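N-acetylglucosamine-specific lectin (Saxidomus purpuratus, PDB 6A7S) probably binds carbohydrates through a C-type lectin domain, with N-acetylglucosamine and N-acetylgalactosamine as sugars held in its pocket. Local coordinates at residues 87-92 against 145-150; 119-124 against 138-143; 114-119 against 132-137. All coordinates share one frame; numbering follows the deposited sequence.

All three contacts belong to one C-type lectin domain; contacts 1 and 2 touch the bound N-acetylgalactosamine, and contact 3 reaches it through K118. Contact 1 joins strand 87-95 to the start of strand 149-155, so the first and last of the segments meet beside the acetamido methyl. Between them in sequence lie contacts 2 and 3, whose segments alternate and share P119: the loop leading to strand 125-131 is laid first on hairpin residues 132-137, then on strand 137-141. The centres of contacts 1 and 2 and of 2 and 3 are about 11 Å apart, those of 1 and 3 about 16 Å. H141 NE2 with T147 OG1 and K118 NZ with N139 OD1 tie the three together.

Contact 1. Residues 87-92 against 145-150; sequences YYWIGA and ENTNGP. With NGA (2-acetamido-2-deoxy-beta-D-galactopyranose), chain B.
Strand 87-95 of the C-type lectin fold meets the start of strand 149-155 beside the acetamido end of the sugar pocket, and Y87, Y88 and W89 carry the contact against T147 to P150. The backbone is pinned by W89 N to P150 O, 3.0 Å and nearly straight at 166°. Y88 offers a ring face to P150: CG of the proline stands 3.5 Å from the centroid of the Y88 ring, a CH-pi contact 13° off the normal, while Y88 OH reaches E44. On Y87, CG sits between the backbone N and the carbonyl carbon (chi1 55°), which sends the ring along G149 until OH donates to N148 O at 2.7 Å, coming from above that carbonyl plane. One face of the same ring takes the sugar methyl C8, 3.8 Å from Y87 CG. The W89 indole brings its edge to T147 O; the bond from NE1 is weak, at 3.4 Å, as is another to R47 O. T147 CG2 lies 3.6 Å from Y87 OH, while its OG1 turns to D143 and H141. The phenol is thus anchored at its hydroxyl, so its apolar face is held for the acetamido methyl.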
loop_
_atom_site.group_PDB
_atom_site.type_symbol
_atom_site.label_atom_id
_atom_site.label_comp_id
_atom_site.label_asym_id
_atom_site.label_seq_id
_atom_site.Cartn_x
_atom_site.Cartn_y
_atom_site.Cartn_z
ATOM N N TYR A 87 -0.682 9.873 -24.108
ATOM C CA TYR A 87 -1.447 9.117 -23.156
ATOM C C TYR A 87 -0.705 7.819 -22.806
ATOM O O TYR A 87 -0.033 7.256 -23.648
ATOM C CB TYR A 87 -2.860 8.794 -23.669
ATOM C CG TYR A 87 -2.934 8.095 -24.999
ATOM C CD1 TYR A 87 -2.892 8.827 -26.173
ATOM C CD2 TYR A 87 -3.059 6.709 -25.109
ATOM C CE1 TYR A 87 -2.903 8.210 -27.411
ATOM C CE2 TYR A 87 -3.098 6.076 -26.349
ATOM C CZ TYR A 87 -3.031 6.837 -27.508
ATOM O OH TYR A 87 -3.067 6.269 -28.750
ATOM N N TYR A 88 -0.960 7.342 -21.583
ATOM C CA TYR A 88 -0.426 6.067 -21.022
ATOM C C TYR A 88 -1.537 5.338 -20.264
ATOM O O TYR A 88 -2.194 5.883 -19.390
ATOM C CB TYR A 88 0.703 6.293 -20.035
ATOM C CG TYR A 88 1.988 6.757 -20.648
ATOM C CD1 TYR A 88 2.102 8.034 -21.184
ATOM C CD2 TYR A 88 3.108 5.932 -20.659
ATOM C CE1 TYR A 88 3.295 8.456 -21.753
ATOM C CE2 TYR A 88 4.323 6.349 -21.209
ATOM C CZ TYR A 88 4.411 7.614 -21.765
ATOM O OH TYR A 88 5.603 8.003 -22.333
ATOM N N TRP A 89 -1.740 4.075 -20.623
ATOM C CA TRP A 89 -2.776 3.249 -19.957
ATOM C C TRP A 89 -2.416 2.975 -18.493
ATOM O O TRP A 89 -1.246 2.779 -18.183
ATOM C CB TRP A 89 -2.977 1.961 -20.740
ATOM C CG TRP A 89 -3.478 2.145 -22.131
ATOM C CD1 TRP A 89 -2.888 1.708 -23.279
ATOM C CD2 TRP A 89 -4.689 2.808 -22.528
ATOM N NE1 TRP A 89 -3.640 2.060 -24.357
ATOM C CE2 TRP A 89 -4.745 2.739 -23.930
ATOM C CE3 TRP A 89 -5.709 3.460 -21.847
ATOM C CZ2 TRP A 89 -5.748 3.355 -24.669
ATOM C CZ3 TRP A 89 -6.745 4.008 -22.576
ATOM C CH2 TRP A 89 -6.772 3.924 -23.965
ATOM N N ILE A 90 -3.455 2.946 -17.643
ATOM C CA ILE A 90 -3.354 2.652 -16.231
ATOM C C ILE A 90 -4.452 1.654 -15.822
ATOM O O ILE A 90 -5.370 1.362 -16.562
ATOM C CB ILE A 90 -3.396 3.942 -15.363
ATOM C CG1 ILE A 90 -4.751 4.662 -15.448
ATOM C CG2 ILE A 90 -2.210 4.868 -15.670
ATOM C CD1 ILE A 90 -4.894 5.789 -14.469
ATOM N N GLY A 91 -4.387 1.170 -14.578
ATOM C CA GLY A 91 -5.124 -0.038 -14.166
ATOM C C GLY A 91 -6.487 0.271 -13.621
ATOM O O GLY A 91 -6.828 -0.114 -12.480
ATOM N N ALA A 92 -7.310 0.939 -14.433
ATOM C CA ALA A 92 -8.666 1.130 -14.069
ATOM C C ALA A 92 -9.560 1.181 -15.307
ATOM O O ALA A 92 -9.147 1.593 -16.373
ATOM C CB ALA A 92 -8.809 2.368 -13.223
ATOM N N GLU A 145 -9.793 -1.601 -26.539
ATOM C CA GLU A 145 -9.226 -2.655 -27.351
ATOM C C GLU A 145 -8.241 -2.147 -28.404
ATOM O O GLU A 145 -7.134 -2.657 -28.486
ATOM C CB GLU A 145 -10.336 -3.417 -28.057
ATOM C CG GLU A 145 -10.156 -4.900 -27.940
ATOM C CD GLU A 145 -11.513 -5.570 -27.992
ATOM O OE1 GLU A 145 -12.233 -5.534 -26.959
ATOM O OE2 GLU A 145 -11.868 -6.061 -29.081
ATOM N N ASN A 146 -8.652 -1.156 -29.199
ATOM C CA ASN A 146 -7.994 -0.899 -30.475
ATOM C C ASN A 146 -7.222 0.410 -30.422
ATOM O O ASN A 146 -6.721 0.809 -31.435
ATOM C CB ASN A 146 -8.962 -0.894 -31.664
ATOM C CG ASN A 146 -9.564 -2.260 -31.876
ATOM O OD1 ASN A 146 -8.849 -3.236 -31.779
ATOM N ND2 ASN A 146 -10.864 -2.364 -32.110
ATOM N N THR A 147 -7.147 1.089 -29.269
ATOM C CA THR A 147 -6.403 2.307 -29.224
ATOM C C THR A 147 -5.011 2.025 -28.641
ATOM O O THR A 147 -4.868 1.752 -27.486
ATOM C CB THR A 147 -7.150 3.414 -28.486
ATOM O OG1 THR A 147 -8.404 3.648 -29.156
ATOM C CG2 THR A 147 -6.310 4.674 -28.429
ATOM N N ASN A 148 -3.995 2.145 -29.483
ATOM C CA ASN A 148 -2.671 1.694 -29.131
ATOM C C ASN A 148 -1.870 2.805 -28.480
ATOM O O ASN A 148 -1.718 3.920 -29.053
ATOM C CB ASN A 148 -1.907 1.203 -30.350
ATOM C CG ASN A 148 -2.511 -0.066 -30.892
ATOM O OD1 ASN A 148 -2.929 -0.954 -30.161
ATOM N ND2 ASN A 148 -2.572 -0.140 -32.196
ATOM N N GLY A 149 -1.257 2.474 -27.347
ATOM C CA GLY A 149 -0.363 3.404 -26.669
ATOM C C GLY A 149 0.568 2.672 -25.699
ATOM O O GLY A 149 0.453 1.453 -25.526
ATOM N N PRO A 150 1.428 3.432 -24.999
ATOM C CA PRO A 150 2.298 2.927 -23.931
ATOM C C PRO A 150 1.504 2.756 -22.631
ATOM O O PRO A 150 0.285 3.080 -22.559
ATOM C CB PRO A 150 3.334 4.018 -23.790
ATOM C CG PRO A 150 2.510 5.280 -24.016
ATOM C CD PRO A 150 1.545 4.896 -25.134
HETATM C C1 NGA B . -8.646 12.258 -26.663
HETATM C C2 NGA B . -8.806 11.132 -25.631
HETATM C C3 NGA B . -10.243 10.751 -25.959
HETATM C C4 NGA B . -11.123 12.038 -25.907
HETATM C C5 NGA B . -10.515 13.280 -26.542
HETATM C C6 NGA B . -11.328 14.601 -26.544
HETATM C C7 NGA B . -7.419 9.193 -25.048
HETATM C C8 NGA B . -6.719 8.001 -25.684
HETATM N N2 NGA B . -7.989 9.982 -25.947
HETATM O O1 NGA B . -7.610 12.355 -27.600
HETATM O O3 NGA B . -10.675 9.681 -25.132
HETATM O O4 NGA B . -11.338 12.162 -24.508
HETATM O O5 NGA B . -9.149 13.446 -26.057
HETATM O O6 NGA B . -12.575 14.357 -27.226
HETATM O O7 NGA B . -7.523 9.369 -23.857
#

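Contact 2. Residues 119-124 against 138-143; sequences PDNNKG and WNDHVD. With NGA (2-acetamido-2-deoxy-beta-D-galactopyranose), chain B.
N139 of strand 137-141 meets D120 of the loop 119-124 as two acceptors, N139 OD1 to D120 OD2 at 3.0 Å, amide and carboxylate planes 78° apart; K118 NZ makes a salt bridge with D120 OD2 and a hydrogen bond with N139 OD1. N139 ND2 donates to O3 and O7 of the N-acetylgalactosamine. Next comes D140, whose carboxylate faces the backbone N-H groups of 120-122: OD1 takes D120 N at 2.9 Å on its syn lone pair, and OD2 receives weak bonds from N121 N and N122 N. D140 OD1 lies 3.2 Å from D120 OD2, the carboxylate planes 8° apart. N122 ND2 reaches D140 O from above the carbonyl plane at 3.0 Å, and a water links D140 O, D120 OD2 and sugar O4. In H141, CG anti to the backbone N (chi1 -169°) brings the imidazole to the sugar: H141 ND1 and sugar O3 share a hydrogen bond of 2.7 Å, with C8 over one face. H141 O accepts a CA-H contact from G124 CA, and V142 CB lies 3.8 Å from N122 ND2. D120, N139 and D140 are calcium ligands in this protein; K118 probably offsets the acids D120 and D140, and D140 helps hold the loop, mainly through D120 N.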
loop_
_atom_site.group_PDB
_atom_site.type_symbol
_atom_site.label_atom_id
_atom_site.label_comp_id
_atom_site.label_asym_id
_atom_site.label_seq_id
_atom_site.Cartn_x
_atom_site.Cartn_y
_atom_site.Cartn_z
ATOM N N PRO A 119 -14.835 12.393 -15.304
ATOM C CA PRO A 119 -14.955 11.463 -16.414
ATOM C C PRO A 119 -16.072 11.856 -17.395
ATOM O O PRO A 119 -16.991 12.554 -16.976
ATOM C CB PRO A 119 -15.376 10.142 -15.746
ATOM C CG PRO A 119 -16.134 10.588 -14.518
ATOM C CD PRO A 119 -15.452 11.861 -14.069
ATOM N N ASP A 120 -15.977 11.411 -18.654
ATOM C CA ASP A 120 -17.030 11.538 -19.678
ATOM C C ASP A 120 -18.140 10.519 -19.374
ATOM O O ASP A 120 -19.235 10.658 -19.834
ATOM C CB ASP A 120 -16.437 11.336 -21.070
ATOM C CG ASP A 120 -15.381 12.396 -21.399
ATOM O OD1 ASP A 120 -15.788 13.552 -21.526
ATOM O OD2 ASP A 120 -14.155 12.066 -21.399
ATOM N N ASN A 121 -17.791 9.452 -18.663
ATOM C CA ASN A 121 -18.662 8.335 -18.368
ATOM C C ASN A 121 -19.097 7.631 -19.647
ATOM O O ASN A 121 -20.281 7.542 -19.944
ATOM C CB ASN A 121 -19.861 8.732 -17.500
ATOM C CG ASN A 121 -19.400 9.101 -16.105
ATOM O OD1 ASN A 121 -19.792 10.131 -15.581
ATOM N ND2 ASN A 121 -18.516 8.305 -15.520
ATOM N N ASN A 122 -18.116 7.014 -20.306
ATOM C CA ASN A 122 -18.303 6.300 -21.544
ATOM C C ASN A 122 -18.057 4.808 -21.292
ATOM O O ASN A 122 -17.843 4.037 -22.190
ATOM C CB ASN A 122 -17.414 6.898 -22.638
ATOM C CG ASN A 122 -15.941 6.966 -22.278
ATOM O OD1 ASN A 122 -15.498 6.219 -21.400
ATOM N ND2 ASN A 122 -15.190 7.832 -22.963
ATOM N N LYS A 123 -18.073 4.430 -20.025
ATOM C CA LYS A 123 -17.816 3.083 -19.573
ATOM C C LYS A 123 -16.495 2.563 -20.161
ATOM O O LYS A 123 -16.382 1.408 -20.474
ATOM C CB LYS A 123 -18.976 2.157 -19.946
ATOM C CG LYS A 123 -20.352 2.572 -19.431
ATOM C CD LYS A 123 -21.347 1.435 -19.525
ATOM C CE LYS A 123 -22.654 1.719 -18.824
ATOM N NZ LYS A 123 -23.307 0.444 -18.452
ATOM N N GLY A 124 -15.471 3.415 -20.262
ATOM C CA GLY A 124 -14.256 3.032 -20.921
ATOM C C GLY A 124 -13.151 2.610 -19.966
ATOM O O GLY A 124 -13.406 2.097 -18.882
ATOM N N TRP A 138 -6.263 11.910 -15.325
ATOM C CA TRP A 138 -6.943 10.766 -15.831
ATOM C C TRP A 138 -8.074 11.148 -16.831
ATOM O O TRP A 138 -8.741 12.148 -16.648
ATOM C CB TRP A 138 -7.578 9.989 -14.683
ATOM C CG TRP A 138 -6.712 9.635 -13.525
ATOM C CD1 TRP A 138 -5.353 9.590 -13.417
ATOM C CD2 TRP A 138 -7.246 9.147 -12.300
ATOM N NE1 TRP A 138 -5.006 9.161 -12.172
ATOM C CE2 TRP A 138 -6.147 8.869 -11.469
ATOM C CE3 TRP A 138 -8.549 8.975 -11.822
ATOM C CZ2 TRP A 138 -6.331 8.429 -10.162
ATOM C CZ3 TRP A 138 -8.725 8.500 -10.540
ATOM C CH2 TRP A 138 -7.622 8.255 -9.718
ATOM N N ASN A 139 -8.237 10.325 -17.868
ATOM C CA ASN A 139 -9.351 10.352 -18.796
ATOM C C ASN A 139 -9.882 8.933 -18.937
ATOM O O ASN A 139 -9.102 7.968 -18.817
ATOM C CB ASN A 139 -8.998 10.938 -20.171
ATOM C CG ASN A 139 -10.156 10.868 -21.160
ATOM O OD1 ASN A 139 -11.282 11.308 -20.883
ATOM N ND2 ASN A 139 -9.890 10.248 -22.297
ATOM N N ASP A 140 -11.198 8.834 -19.201
ATOM C CA ASP A 140 -11.797 7.598 -19.612
ATOM C C ASP A 140 -11.890 7.594 -21.138
ATOM O O ASP A 140 -12.514 8.478 -21.753
ATOM C CB ASP A 140 -13.165 7.322 -18.963
ATOM C CG ASP A 140 -14.187 8.445 -19.001
ATOM O OD1 ASP A 140 -13.832 9.614 -19.361
ATOM O OD2 ASP A 140 -15.382 8.124 -18.672
ATOM N N HIS A 141 -11.252 6.572 -21.725
ATOM C CA HIS A 141 -11.256 6.376 -23.163
ATOM C C HIS A 141 -12.227 5.268 -23.528
ATOM O O HIS A 141 -12.145 4.155 -22.996
ATOM C CB HIS A 141 -9.875 6.020 -23.693
ATOM C CG HIS A 141 -9.801 6.068 -25.173
ATOM N ND1 HIS A 141 -9.828 7.282 -25.877
ATOM C CD2 HIS A 141 -9.719 5.072 -26.082
ATOM C CE1 HIS A 141 -9.774 7.009 -27.152
ATOM N NE2 HIS A 141 -9.637 5.658 -27.314
ATOM N N VAL A 142 -13.042 5.554 -24.546
ATOM C CA VAL A 142 -14.179 4.688 -24.886
ATOM C C VAL A 142 -13.742 3.309 -25.411
ATOM O O VAL A 142 -14.507 2.364 -25.266
ATOM C CB VAL A 142 -15.105 5.393 -25.888
ATOM C CG1 VAL A 142 -14.430 5.632 -27.218
ATOM C CG2 VAL A 142 -16.427 4.651 -26.053
ATOM N N ASP A 143 -12.554 3.228 -26.034
ATOM C CA ASP A 143 -12.008 2.059 -26.729
ATOM C C ASP A 143 -10.926 1.390 -25.879
ATOM O O ASP A 143 -9.789 1.840 -25.859
ATOM C CB ASP A 143 -11.408 2.466 -28.079
ATOM C CG ASP A 143 -10.737 1.344 -28.830
ATOM O OD1 ASP A 143 -11.073 0.137 -28.551
ATOM O OD2 ASP A 143 -9.881 1.664 -29.684
HETATM C C1 NGA B . -8.646 12.258 -26.663
HETATM C C2 NGA B . -8.806 11.132 -25.631
HETATM C C3 NGA B . -10.243 10.751 -25.959
HETATM C C4 NGA B . -11.123 12.038 -25.907
HETATM C C5 NGA B . -10.515 13.280 -26.542
HETATM C C6 NGA B . -11.328 14.601 -26.544
HETATM C C7 NGA B . -7.419 9.193 -25.048
HETATM C C8 NGA B . -6.719 8.001 -25.684
HETATM N N2 NGA B . -7.989 9.982 -25.947
HETATM O O1 NGA B . -7.610 12.355 -27.600
HETATM O O3 NGA B . -10.675 9.681 -25.132
HETATM O O4 NGA B . -11.338 12.162 -24.508
HETATM O O5 NGA B . -9.149 13.446 -26.057
HETATM O O6 NGA B . -12.575 14.357 -27.226
HETATM O O7 NGA B . -7.523 9.369 -23.857
HETATM O O HOH W 1 -13.550 10.709 -23.616
HETATM O O HOH W 2 -16.593 2.283 -23.786
#

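Contact 3. Residues 114-119 against 132-137; sequences WGPGKP and KEVVWQ. With SO4 (sulfate ion), chain E.
P116 and Q137 meet at about a right angle, the proline ring lying across the end of the glutamine. Q137 puts CG anti to the carbonyl carbon (chi1 -64°) and is extended beyond it, carrying the amide past G115 to P116. There OE1 comes to 3.2 Å from P116 CD, and Q137 CB rests 3.5 Å from G115 CA. The amide is held at OE1 from its own side of the contact: V135 N donates to Q137 OE1 at 3.2 Å and 169°, in the carbonyl plane and on a lone pair. The proline ring also has E133 O next to it, 3.4 Å from P116 CD.

K118 and V134 form the second crossing, again near a right angle. The lysine chain bends at chi2 (-53°), then runs out straight, and its CE touches V134 CG2 at 3.9 Å. Past this point NZ goes on to D120 and N139, next to the bound sugar. The loop itself is a type II turn from G115 to K118, closed by K118 N to G115 O at 3.0 Å; at its corner G117 N holds a sulfate, probably from the crystallisation liquor.

Around the contact, W114 turns away from the hairpin and packs edge-to-face with Y101 and W138, while G115 bonds to the backbone of W138. V134 rests on L129 of strand 125-131, and W136 and Q137 form a G1 bulge opposite that residue. W136 reaches L79, and Q137 touches R76, so helix 69-79 flanks the hairpin that joins strands 125-131 and 137-141.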
loop_
_atom_site.group_PDB
_atom_site.type_symbol
_atom_site.label_atom_id
_atom_site.label_comp_id
_atom_site.label_asym_id
_atom_site.label_seq_id
_atom_site.Cartn_x
_atom_site.Cartn_y
_atom_site.Cartn_z
ATOM N N TRP A 114 -9.029 12.594 -11.807
ATOM C CA TRP A 114 -9.634 12.980 -13.117
ATOM C C TRP A 114 -9.164 14.376 -13.531
ATOM O O TRP A 114 -9.039 15.243 -12.701
ATOM C CB TRP A 114 -11.145 13.002 -13.022
ATOM C CG TRP A 114 -11.792 11.692 -12.709
ATOM C CD1 TRP A 114 -12.486 11.360 -11.588
ATOM C CD2 TRP A 114 -11.899 10.562 -13.585
ATOM N NE1 TRP A 114 -13.013 10.101 -11.703
ATOM C CE2 TRP A 114 -12.676 9.592 -12.924
ATOM C CE3 TRP A 114 -11.398 10.279 -14.854
ATOM C CZ2 TRP A 114 -12.953 8.355 -13.493
ATOM C CZ3 TRP A 114 -11.722 9.084 -15.437
ATOM C CH2 TRP A 114 -12.472 8.132 -14.759
ATOM N N GLY A 115 -8.924 14.602 -14.823
ATOM C CA GLY A 115 -8.605 15.958 -15.300
ATOM C C GLY A 115 -9.876 16.815 -15.385
ATOM O O GLY A 115 -11.001 16.315 -15.163
ATOM N N PRO A 116 -9.719 18.122 -15.723
ATOM C CA PRO A 116 -10.872 19.007 -15.893
ATOM C C PRO A 116 -11.938 18.352 -16.784
ATOM O O PRO A 116 -11.687 17.878 -17.857
ATOM C CB PRO A 116 -10.210 20.303 -16.423
ATOM C CG PRO A 116 -8.830 20.319 -15.779
ATOM C CD PRO A 116 -8.441 18.849 -15.968
ATOM N N GLY A 117 -13.172 18.272 -16.283
ATOM C CA GLY A 117 -14.299 17.882 -17.096
ATOM C C GLY A 117 -14.462 16.377 -17.151
ATOM O O GLY A 117 -15.388 15.912 -17.774
ATOM N N LYS A 118 -13.567 15.621 -16.500
ATOM C CA LYS A 118 -13.616 14.129 -16.559
ATOM C C LYS A 118 -14.244 13.593 -15.283
ATOM O O LYS A 118 -14.158 14.251 -14.253
ATOM C CB LYS A 118 -12.194 13.587 -16.760
ATOM C CG LYS A 118 -11.460 14.185 -17.949
ATOM C CD LYS A 118 -12.239 14.088 -19.235
ATOM C CE LYS A 118 -11.556 14.630 -20.466
ATOM N NZ LYS A 118 -12.185 14.120 -21.706
ATOM N N PRO A 119 -14.835 12.393 -15.304
ATOM C CA PRO A 119 -14.955 11.463 -16.414
ATOM C C PRO A 119 -16.072 11.856 -17.395
ATOM O O PRO A 119 -16.991 12.554 -16.976
ATOM C CB PRO A 119 -15.376 10.142 -15.746
ATOM C CG PRO A 119 -16.134 10.588 -14.518
ATOM C CD PRO A 119 -15.452 11.861 -14.069
ATOM N N LYS A 132 -5.123 19.354 -24.287
ATOM C CA LYS A 132 -5.846 20.585 -23.981
ATOM C C LYS A 132 -5.730 20.863 -22.481
ATOM O O LYS A 132 -4.630 20.962 -21.953
ATOM C CB LYS A 132 -7.315 20.551 -24.424
ATOM C CG LYS A 132 -7.637 20.010 -25.805
ATOM C CD LYS A 132 -7.695 21.045 -26.854
ATOM C CE LYS A 132 -6.322 21.656 -27.029
ATOM N NZ LYS A 132 -6.231 22.405 -28.302
ATOM N N GLU A 133 -6.861 20.934 -21.777
ATOM C CA GLU A 133 -6.800 21.333 -20.395
ATOM C C GLU A 133 -6.580 20.106 -19.499
ATOM O O GLU A 133 -6.408 20.331 -18.305
ATOM C CB GLU A 133 -8.023 22.081 -19.840
ATOM C CG GLU A 133 -9.344 21.538 -20.291
ATOM C CD GLU A 133 -9.720 22.324 -21.530
ATOM O OE1 GLU A 133 -9.545 21.778 -22.653
ATOM O OE2 GLU A 133 -10.078 23.513 -21.362
ATOM N N VAL A 134 -6.502 18.891 -20.072
ATOM C CA VAL A 134 -6.134 17.720 -19.282
ATOM C C VAL A 134 -4.619 17.611 -19.294
ATOM O O VAL A 134 -4.016 17.303 -20.339
ATOM C CB VAL A 134 -6.813 16.444 -19.780
ATOM C CG1 VAL A 134 -6.416 15.226 -18.950
ATOM C CG2 VAL A 134 -8.313 16.627 -19.768
ATOM N N VAL A 135 -4.002 17.887 -18.143
ATOM C CA VAL A 135 -2.562 18.038 -18.119
ATOM C C VAL A 135 -1.931 16.864 -17.340
ATOM O O VAL A 135 -1.595 16.990 -16.206
ATOM C CB VAL A 135 -2.196 19.417 -17.570
ATOM C CG1 VAL A 135 -0.683 19.601 -17.537
ATOM C CG2 VAL A 135 -2.873 20.524 -18.419
ATOM N N TRP A 136 -1.776 15.733 -18.006
ATOM C CA TRP A 136 -1.350 14.469 -17.370
ATOM C C TRP A 136 -2.213 14.181 -16.156
ATOM O O TRP A 136 -1.744 14.165 -15.018
ATOM C CB TRP A 136 0.156 14.516 -17.051
ATOM C CG TRP A 136 1.016 14.413 -18.275
ATOM C CD1 TRP A 136 1.950 15.325 -18.679
ATOM C CD2 TRP A 136 1.038 13.366 -19.264
ATOM N NE1 TRP A 136 2.563 14.907 -19.824
ATOM C CE2 TRP A 136 2.009 13.724 -20.219
ATOM C CE3 TRP A 136 0.288 12.208 -19.491
ATOM C CZ2 TRP A 136 2.272 12.938 -21.339
ATOM C CZ3 TRP A 136 0.516 11.457 -20.612
ATOM C CH2 TRP A 136 1.504 11.818 -21.526
ATOM N N GLN A 137 -3.508 13.970 -16.435
ATOM C CA GLN A 137 -4.515 13.640 -15.485
ATOM C C GLN A 137 -5.369 12.527 -16.099
ATOM O O GLN A 137 -5.246 12.216 -17.253
ATOM C CB GLN A 137 -5.319 14.879 -15.083
ATOM C CG GLN A 137 -4.491 15.949 -14.371
ATOM C CD GLN A 137 -5.219 17.279 -14.285
ATOM O OE1 GLN A 137 -5.401 17.946 -15.299
ATOM N NE2 GLN A 137 -5.636 17.678 -13.082
HETATM S S SO4 E . -13.741 20.021 -13.084
HETATM O O1 SO4 E . -14.353 18.826 -13.776
HETATM O O2 SO4 E . -13.430 21.067 -14.085
HETATM O O3 SO4 E . -14.725 20.481 -12.072
HETATM O O4 SO4 E . -12.471 19.733 -12.345
#